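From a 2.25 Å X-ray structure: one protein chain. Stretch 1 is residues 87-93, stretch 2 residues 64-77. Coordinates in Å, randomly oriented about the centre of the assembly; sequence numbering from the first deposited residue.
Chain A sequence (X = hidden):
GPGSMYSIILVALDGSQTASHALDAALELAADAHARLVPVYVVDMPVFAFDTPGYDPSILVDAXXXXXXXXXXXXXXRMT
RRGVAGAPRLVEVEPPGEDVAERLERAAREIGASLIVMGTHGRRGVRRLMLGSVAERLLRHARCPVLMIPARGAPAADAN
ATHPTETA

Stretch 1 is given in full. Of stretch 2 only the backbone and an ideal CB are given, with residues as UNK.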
ATOM      1  N   ALA A  87      19.022  -3.928   6.260  1.00 37.10           N
ATOM      2  CA  ALA A  87      19.522  -3.436   7.537  1.00 35.43           C
ATOM      3  C   ALA A  87      18.710  -2.237   8.011  1.00 32.20           C
ATOM      4  O   ALA A  87      18.561  -1.256   7.281  1.00 31.49           O
ATOM      5  CB  ALA A  87      20.993  -3.070   7.425  1.00 33.17           C
ATOM      6  N   PRO A  88      18.173  -2.320   9.238  1.00 30.98           N
ATOM      7  CA  PRO A  88      17.388  -1.240   9.846  1.00 31.43           C
ATOM      8  C   PRO A  88      18.173   0.061   9.985  1.00 31.55           C
ATOM      9  O   PRO A  88      19.384   0.031  10.207  1.00 31.72           O
ATOM     10  CB  PRO A  88      17.029  -1.803  11.225  1.00 31.93           C
ATOM     11  CG  PRO A  88      17.093  -3.281  11.057  1.00 32.35           C
ATOM     12  CD  PRO A  88      18.216  -3.516  10.094  1.00 30.87           C
ATOM     13  N   ARG A  89      17.482   1.190   9.855  1.00 35.70           N
ATOM     14  CA  ARG A  89      18.116   2.498   9.972  1.00 35.64           C
ATOM     15  C   ARG A  89      17.449   3.344  11.050  1.00 34.65           C
ATOM     16  O   ARG A  89      16.234   3.282  11.243  1.00 35.11           O
ATOM     17  CB  ARG A  89      18.066   3.245   8.637  1.00 36.52           C
ATOM     18  CG  ARG A  89      18.376   2.397   7.417  1.00 38.50           C
ATOM     19  CD  ARG A  89      19.837   1.986   7.345  1.00 42.22           C
ATOM     20  NE  ARG A  89      20.125   1.276   6.102  1.00 43.36           N
ATOM     21  CZ  ARG A  89      20.437   1.875   4.957  1.00 44.27           C
ATOM     22  NH1 ARG A  89      20.502   3.198   4.898  1.00 45.16           N
ATOM     23  NH2 ARG A  89      20.683   1.153   3.870  1.00 45.14           N
ATOM     24  N   LEU A  90      18.250   4.132  11.756  1.00 32.49           N
ATOM     25  CA  LEU A  90      17.718   5.134  12.663  1.00 34.17           C
ATOM     26  C   LEU A  90      17.705   6.469  11.936  1.00 34.70           C
ATOM     27  O   LEU A  90      18.739   6.921  11.444  1.00 33.74           O
ATOM     28  CB  LEU A  90      18.552   5.223  13.943  1.00 37.63           C
ATOM     29  CG  LEU A  90      17.969   6.070  15.077  1.00 40.32           C
ATOM     30  CD1 LEU A  90      16.935   5.271  15.857  1.00 39.22           C
ATOM     31  CD2 LEU A  90      19.068   6.585  15.993  1.00 41.88           C
ATOM     32  N   VAL A  91      16.533   7.087  11.843  1.00 37.49           N
ATOM     33  CA  VAL A  91      16.421   8.375  11.172  1.00 42.08           C
ATOM     34  C   VAL A  91      15.916   9.446  12.135  1.00 44.11           C
ATOM     35  O   VAL A  91      15.140   9.167  13.051  1.00 42.72           O
ATOM     36  CB  VAL A  91      15.493   8.300   9.934  1.00 42.76           C
ATOM     37  CG1 VAL A  91      15.957   7.202   8.989  1.00 43.16           C
ATOM     38  CG2 VAL A  91      14.050   8.070  10.345  1.00 42.75           C
ATOM     39  N   GLU A  92      16.383  10.672  11.931  1.00 46.40           N
ATOM     40  CA  GLU A  92      16.010  11.786  12.788  1.00 50.85           C
ATOM     41  C   GLU A  92      15.514  12.952  11.944  1.00 54.31           C
ATOM     42  O   GLU A  92      16.118  13.288  10.926  1.00 55.95           O
ATOM     43  CB  GLU A  92      17.195  12.222  13.654  1.00 51.83           C
ATOM     44  CG  GLU A  92      17.799  11.106  14.498  1.00 52.09           C
ATOM     45  CD  GLU A  92      18.917  11.598  15.399  1.00 54.15           C
ATOM     46  OE1 GLU A  92      19.445  12.701  15.143  1.00 58.00           O
ATOM     47  OE2 GLU A  92      19.267  10.885  16.364  1.00 52.90           O
ATOM     48  N   VAL A  93      14.409  13.562  12.362  1.00 56.51           N
ATOM     49  CA  VAL A  93      13.879  14.723  11.657  1.00 60.89           C
ATOM     50  C   VAL A  93      14.688  15.965  12.022  1.00 63.79           C
ATOM     51  O   VAL A  93      15.353  15.999  13.060  1.00 64.23           O
ATOM     52  CB  VAL A  93      12.393  14.958  11.973  1.00 62.63           C
ATOM     53  CG1 VAL A  93      11.590  13.693  11.699  1.00 59.27           C
ATOM     54  CG2 VAL A  93      12.223  15.401  13.410  1.00 65.12           C
ATOM     55  N   UNK A  64      15.067   8.302  23.002  1.00 39.89           N
ATOM     56  CA  UNK A  64      14.426   7.783  21.800  1.00 39.83           C
ATOM     57  C   UNK A  64      15.429   7.108  20.871  1.00 37.69           C
ATOM     58  O   UNK A  64      15.072   6.203  20.115  1.00 37.18           O
ATOM     59  CB  UNK A  64      13.706   8.911  21.058  1.00 39.83           C
ATOM     60  N   UNK A  65      16.682   7.548  20.925  1.00 36.75           N
ATOM     61  CA  UNK A  65      17.749   6.876  20.192  1.00 36.78           C
ATOM     62  C   UNK A  65      17.977   5.494  20.791  1.00 37.67           C
ATOM     63  O   UNK A  65      18.129   4.508  20.070  1.00 35.32           O
ATOM     64  CB  UNK A  65      19.038   7.699  20.221  1.00 36.78           C
ATOM     65  N   UNK A  66      17.995   5.434  22.119  1.00 40.40           N
ATOM     66  CA  UNK A  66      18.147   4.172  22.830  1.00 42.68           C
ATOM     67  C   UNK A  66      16.952   3.264  22.572  1.00 41.22           C
ATOM     68  O   UNK A  66      17.106   2.056  22.396  1.00 40.86           O
ATOM     69  CB  UNK A  66      18.313   4.418  24.331  1.00 42.68           C
ATOM     70  N   UNK A  67      15.762   3.855  22.548  1.00 40.29           N
ATOM     71  CA  UNK A  67      14.550   3.106  22.252  1.00 40.99           C
ATOM     72  C   UNK A  67      14.596   2.599  20.818  1.00 38.12           C
ATOM     73  O   UNK A  67      14.171   1.481  20.529  1.00 37.47           O
ATOM     74  CB  UNK A  67      13.307   3.969  22.479  1.00 40.99           C
ATOM     75  N   UNK A  68      15.122   3.434  19.927  1.00 36.37           N
ATOM     76  CA  UNK A  68      15.288   3.067  18.536  1.00 36.02           C
ATOM     77  C   UNK A  68      16.203   1.870  18.381  1.00 36.48           C
ATOM     78  O   UNK A  68      15.922   0.971  17.590  1.00 37.29           O
ATOM     79  CB  UNK A  68      15.834   4.252  17.737  1.00 36.02           C
ATOM     80  N   UNK A  69      17.293   1.856  19.142  1.00 35.31           N
ATOM     81  CA  UNK A  69      18.229   0.737  19.119  1.00 36.87           C
ATOM     82  C   UNK A  69      17.521  -0.575  19.438  1.00 36.86           C
ATOM     83  O   UNK A  69      17.669  -1.561  18.718  1.00 37.21           O
ATOM     84  CB  UNK A  69      19.369   0.975  20.111  1.00 36.87           C
ATOM     85  N   UNK A  70      16.745  -0.569  20.517  1.00 37.95           N
ATOM     86  CA  UNK A  70      16.009  -1.747  20.957  1.00 39.31           C
ATOM     87  C   UNK A  70      14.986  -2.192  19.914  1.00 36.58           C
ATOM     88  O   UNK A  70      14.860  -3.381  19.625  1.00 37.64           O
ATOM     89  CB  UNK A  70      15.311  -1.465  22.289  1.00 39.31           C
ATOM     90  N   UNK A  71      14.263  -1.227  19.353  1.00 33.69           N
ATOM     91  CA  UNK A  71      13.239  -1.508  18.350  1.00 32.23           C
ATOM     92  C   UNK A  71      13.847  -2.045  17.056  1.00 29.17           C
ATOM     93  O   UNK A  71      13.344  -3.011  16.478  1.00 28.97           O
ATOM     94  CB  UNK A  71      12.427  -0.244  18.059  1.00 32.23           C
ATOM     95  N   UNK A  72      14.931  -1.418  16.611  1.00 27.53           N
ATOM     96  CA  UNK A  72      15.597  -1.825  15.377  1.00 25.97           C
ATOM     97  C   UNK A  72      16.336  -3.147  15.540  1.00 28.24           C
ATOM     98  O   UNK A  72      16.501  -3.894  14.575  1.00 27.63           O
ATOM     99  CB  UNK A  72      16.573  -0.738  14.922  1.00 25.97           C
ATOM    100  N   UNK A  73      16.788  -3.434  16.758  1.00 29.19           N
ATOM    101  CA  UNK A  73      17.453  -4.703  17.034  1.00 30.34           C
ATOM    102  C   UNK A  73      16.455  -5.850  16.953  1.00 30.22           C
ATOM    103  O   UNK A  73      16.778  -6.934  16.468  1.00 29.47           O
ATOM    104  CB  UNK A  73      18.122  -4.675  18.410  1.00 30.34           C
ATOM    105  N   UNK A  74      15.243  -5.599  17.435  1.00 30.76           N
ATOM    106  CA  UNK A  74      14.170  -6.580  17.361  1.00 33.75           C
ATOM    107  C   UNK A  74      13.745  -6.810  15.917  1.00 33.60           C
ATOM    108  O   UNK A  74      13.464  -7.938  15.517  1.00 36.19           O
ATOM    109  CB  UNK A  74      12.973  -6.128  18.200  1.00 33.75           C
ATOM    110  N   UNK A  75      13.695  -5.730  15.144  1.00 31.33           N
ATOM    111  CA  UNK A  75      13.356  -5.820  13.730  1.00 27.75           C
ATOM    112  C   UNK A  75      14.402  -6.642  12.987  1.00 28.49           C
ATOM    113  O   UNK A  75      14.064  -7.476  12.146  1.00 28.46           O
ATOM    114  CB  UNK A  75      13.237  -4.425  13.114  1.00 27.75           C
ATOM    115  N   UNK A  76      15.669  -6.404  13.308  1.00 27.71           N
ATOM    116  CA  UNK A  76      16.773  -7.156  12.720  1.00 28.38           C
ATOM    117  C   UNK A  76      16.679  -8.634  13.086  1.00 28.89           C
ATOM    118  O   UNK A  76      16.929  -9.505  12.252  1.00 31.58           O
ATOM    119  CB  UNK A  76      18.115  -6.582  13.179  1.00 28.38           C
ATOM    120  N   UNK A  77      16.307  -8.908  14.335  1.00 26.09           N
ATOM    121  CA  UNK A  77      16.157 -10.279  14.811  1.00 27.95           C
ATOM    122  C   UNK A  77      15.046 -11.010  14.061  1.00 30.60           C
ATOM    123  O   UNK A  77      15.166 -12.198  13.756  1.00 31.51           O
ATOM    124  CB  UNK A  77      15.870 -10.289  16.314  1.00 27.95           C
TER

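Stretch 2 is helical throughout, with phi and psi near -65° and -40°, and it runs roughly antiparallel to strand 89-92 of stretch 1 at 148°, the axes approaching to 9.1 Å. P88, L90 and E92 point their CB atoms toward it, so they set the demands on the facing positions.

Position 64 directs its CB sideways, with nothing of stretch 1 within 5.5 Å, and almost any helix-compatible residue would fit. It is F64, whose ring leads away from the strand.

Position 65 also starts sideways, but its ideal CB lies 4.4 Å from L90 CD2 and 5.0 Å from E92 OE2. A long side chain could cover the leucine and then meet the carboxylate; lysine or arginine would answer the charge, and glutamine could offer a hydrogen bond. The residue is R65. Its CG packs 4.0 Å from L90 CD2, and its chain, with chi2 and chi3 both t, extends to E92. The resulting salt bridge includes a very short hydrogen bond of 2.5 Å from R65 NE to E92 OE2. R65 NH2 adds a bond of 3.3 Å to E92 OE1 and a weak one of 3.2 Å to E92 OE2, so the carboxylate meets the edge of the guanidinium.

Positions 66 and 67 have no neighbour in stretch 1 near their CB atoms, and polar or charged residues would serve. They are E66 and E67, and neither contacts the strand.

Position 68 is the most restrictive. Its ideal CB points toward the strand and would sit 2.4 Å from L90 CD1, a clash, so with L90 as placed glycine alone is suitable. G68 leaves room for the leucine, whose CD1 comes 3.8 Å from G68 CA.

Positions 69, 70 and 71 have open space on the side of stretch 1 and accept many residues. R69 and R70 both form salt bridges to E66, with R69 NE 2.8 Å from E66 OE2; V71 is out of the strand's reach.

Position 72 points toward stretch 1, its ideal CB 3.9 Å from P88 CB and in front of the backbone between R89 and L90. Leucine, isoleucine or methionine could use this apolar surface. L72 spreads over it: CD2 lies 3.7 Å from P88 CB, while CD1 lies 4.0 Å from L90 CB and 3.3 Å from R89 O.

Positions 73 and 74 place no CB near stretch 1, and polar residues would be at ease. D73 has a long, charge-only salt bridge within the helix to R69; D74 does not reach the strand.

Position 75 points toward P88, its ideal CB 4.5 Å from P88 CG, and a small residue such as alanine or serine would suit. It is A75, with little contact.

At position 76 the ideal CB is 4.1 Å from P88 CG, inviting a longer, flexible chain to lie along the proline. Q76 does so, its NE2 ending 3.3 Å from P88 CD.

Position 77 is out of reach and undemanding; it is A77.

Stretch 2 (64-77) FREEGRRVLDDAQA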
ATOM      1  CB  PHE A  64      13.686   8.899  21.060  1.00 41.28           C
ATOM      2  CG  PHE A  64      12.401   9.314  21.723  1.00 44.11           C
ATOM      3  CD1 PHE A  64      12.291  10.547  22.347  1.00 46.66           C
ATOM      4  CD2 PHE A  64      11.306   8.466  21.728  1.00 44.95           C
ATOM      5  CE1 PHE A  64      11.111  10.927  22.958  1.00 48.58           C
ATOM      6  CE2 PHE A  64      10.124   8.841  22.338  1.00 46.68           C
ATOM      7  CZ  PHE A  64      10.027  10.072  22.954  1.00 47.81           C
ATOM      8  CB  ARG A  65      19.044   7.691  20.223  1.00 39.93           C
ATOM      9  CG  ARG A  65      19.076   8.884  19.278  1.00 42.23           C
ATOM     10  CD  ARG A  65      20.408   9.617  19.388  1.00 46.26           C
ATOM     11  NE  ARG A  65      20.475  10.793  18.527  1.00 47.59           N
ATOM     12  CZ  ARG A  65      21.485  11.660  18.523  1.00 50.76           C
ATOM     13  NH1 ARG A  65      22.515  11.485  19.341  1.00 52.31           N
ATOM     14  NH2 ARG A  65      21.464  12.703  17.705  1.00 51.52           N
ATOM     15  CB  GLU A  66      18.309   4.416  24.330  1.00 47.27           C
ATOM     16  CG  GLU A  66      18.639   3.168  25.119  1.00 51.97           C
ATOM     17  CD  GLU A  66      19.889   2.482  24.609  1.00 55.45           C
ATOM     18  OE1 GLU A  66      20.892   3.182  24.355  1.00 58.04           O
ATOM     19  OE2 GLU A  66      19.867   1.245  24.453  1.00 55.23           O
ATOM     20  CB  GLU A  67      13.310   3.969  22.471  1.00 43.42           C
ATOM     21  CG  GLU A  67      12.022   3.176  22.517  1.00 46.64           C
ATOM     22  CD  GLU A  67      11.965   2.244  23.708  1.00 52.27           C
ATOM     23  OE1 GLU A  67      11.789   2.742  24.839  1.00 55.75           O
ATOM     24  OE2 GLU A  67      12.096   1.016  23.515  1.00 53.40           O
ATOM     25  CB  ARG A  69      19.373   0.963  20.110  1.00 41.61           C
ATOM     26  CG  ARG A  69      20.319  -0.225  20.229  1.00 46.45           C
ATOM     27  CD  ARG A  69      21.489   0.072  21.153  1.00 52.38           C
ATOM     28  NE  ARG A  69      21.205  -0.270  22.544  1.00 57.17           N
ATOM     29  CZ  ARG A  69      21.413  -1.472  23.072  1.00 60.45           C
ATOM     30  NH1 ARG A  69      21.904  -2.451  22.322  1.00 60.00           N
ATOM     31  NH2 ARG A  69      21.131  -1.699  24.347  1.00 63.41           N
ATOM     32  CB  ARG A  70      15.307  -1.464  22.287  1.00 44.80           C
ATOM     33  CG  ARG A  70      16.210  -0.856  23.349  1.00 51.00           C
ATOM     34  CD  ARG A  70      17.210  -1.868  23.880  1.00 56.22           C
ATOM     35  NE  ARG A  70      18.230  -1.244  24.720  1.00 62.46           N
ATOM     36  CZ  ARG A  70      18.061  -0.928  26.001  1.00 66.74           C
ATOM     37  NH1 ARG A  70      16.902  -1.170  26.602  1.00 68.66           N
ATOM     38  NH2 ARG A  70      19.050  -0.366  26.681  1.00 68.35           N
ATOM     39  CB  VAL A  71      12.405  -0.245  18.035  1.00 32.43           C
ATOM     40  CG1 VAL A  71      11.540  -0.456  16.796  1.00 30.76           C
ATOM     41  CG2 VAL A  71      11.549   0.135  19.234  1.00 33.13           C
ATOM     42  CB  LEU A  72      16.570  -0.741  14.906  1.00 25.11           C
ATOM     43  CG  LEU A  72      15.930   0.575  14.459  1.00 28.16           C
ATOM     44  CD1 LEU A  72      16.993   1.571  14.015  1.00 28.90           C
ATOM     45  CD2 LEU A  72      14.915   0.329  13.352  1.00 26.01           C
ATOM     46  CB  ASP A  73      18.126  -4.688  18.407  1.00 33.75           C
ATOM     47  CG  ASP A  73      19.450  -3.948  18.400  1.00 36.89           C
ATOM     48  OD1 ASP A  73      19.936  -3.611  17.299  1.00 34.42           O
ATOM     49  OD2 ASP A  73      20.005  -3.710  19.493  1.00 41.14           O
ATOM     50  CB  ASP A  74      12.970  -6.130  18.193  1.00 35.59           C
ATOM     51  CG  ASP A  74      11.761  -7.017  17.989  1.00 38.30           C
ATOM     52  OD1 ASP A  74      11.687  -8.084  18.636  1.00 41.54           O
ATOM     53  OD2 ASP A  74      10.879  -6.646  17.185  1.00 36.21           O
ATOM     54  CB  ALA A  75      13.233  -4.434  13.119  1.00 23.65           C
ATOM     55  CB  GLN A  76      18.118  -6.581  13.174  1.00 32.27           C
ATOM     56  CG  GLN A  76      19.333  -7.355  12.681  1.00 33.87           C
ATOM     57  CD  GLN A  76      19.409  -7.425  11.169  1.00 35.31           C
ATOM     58  OE1 GLN A  76      19.036  -8.431  10.563  1.00 36.79           O
ATOM     59  NE2 GLN A  76      19.898  -6.356  10.549  1.00 31.81           N
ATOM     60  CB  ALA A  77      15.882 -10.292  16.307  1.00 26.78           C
TER
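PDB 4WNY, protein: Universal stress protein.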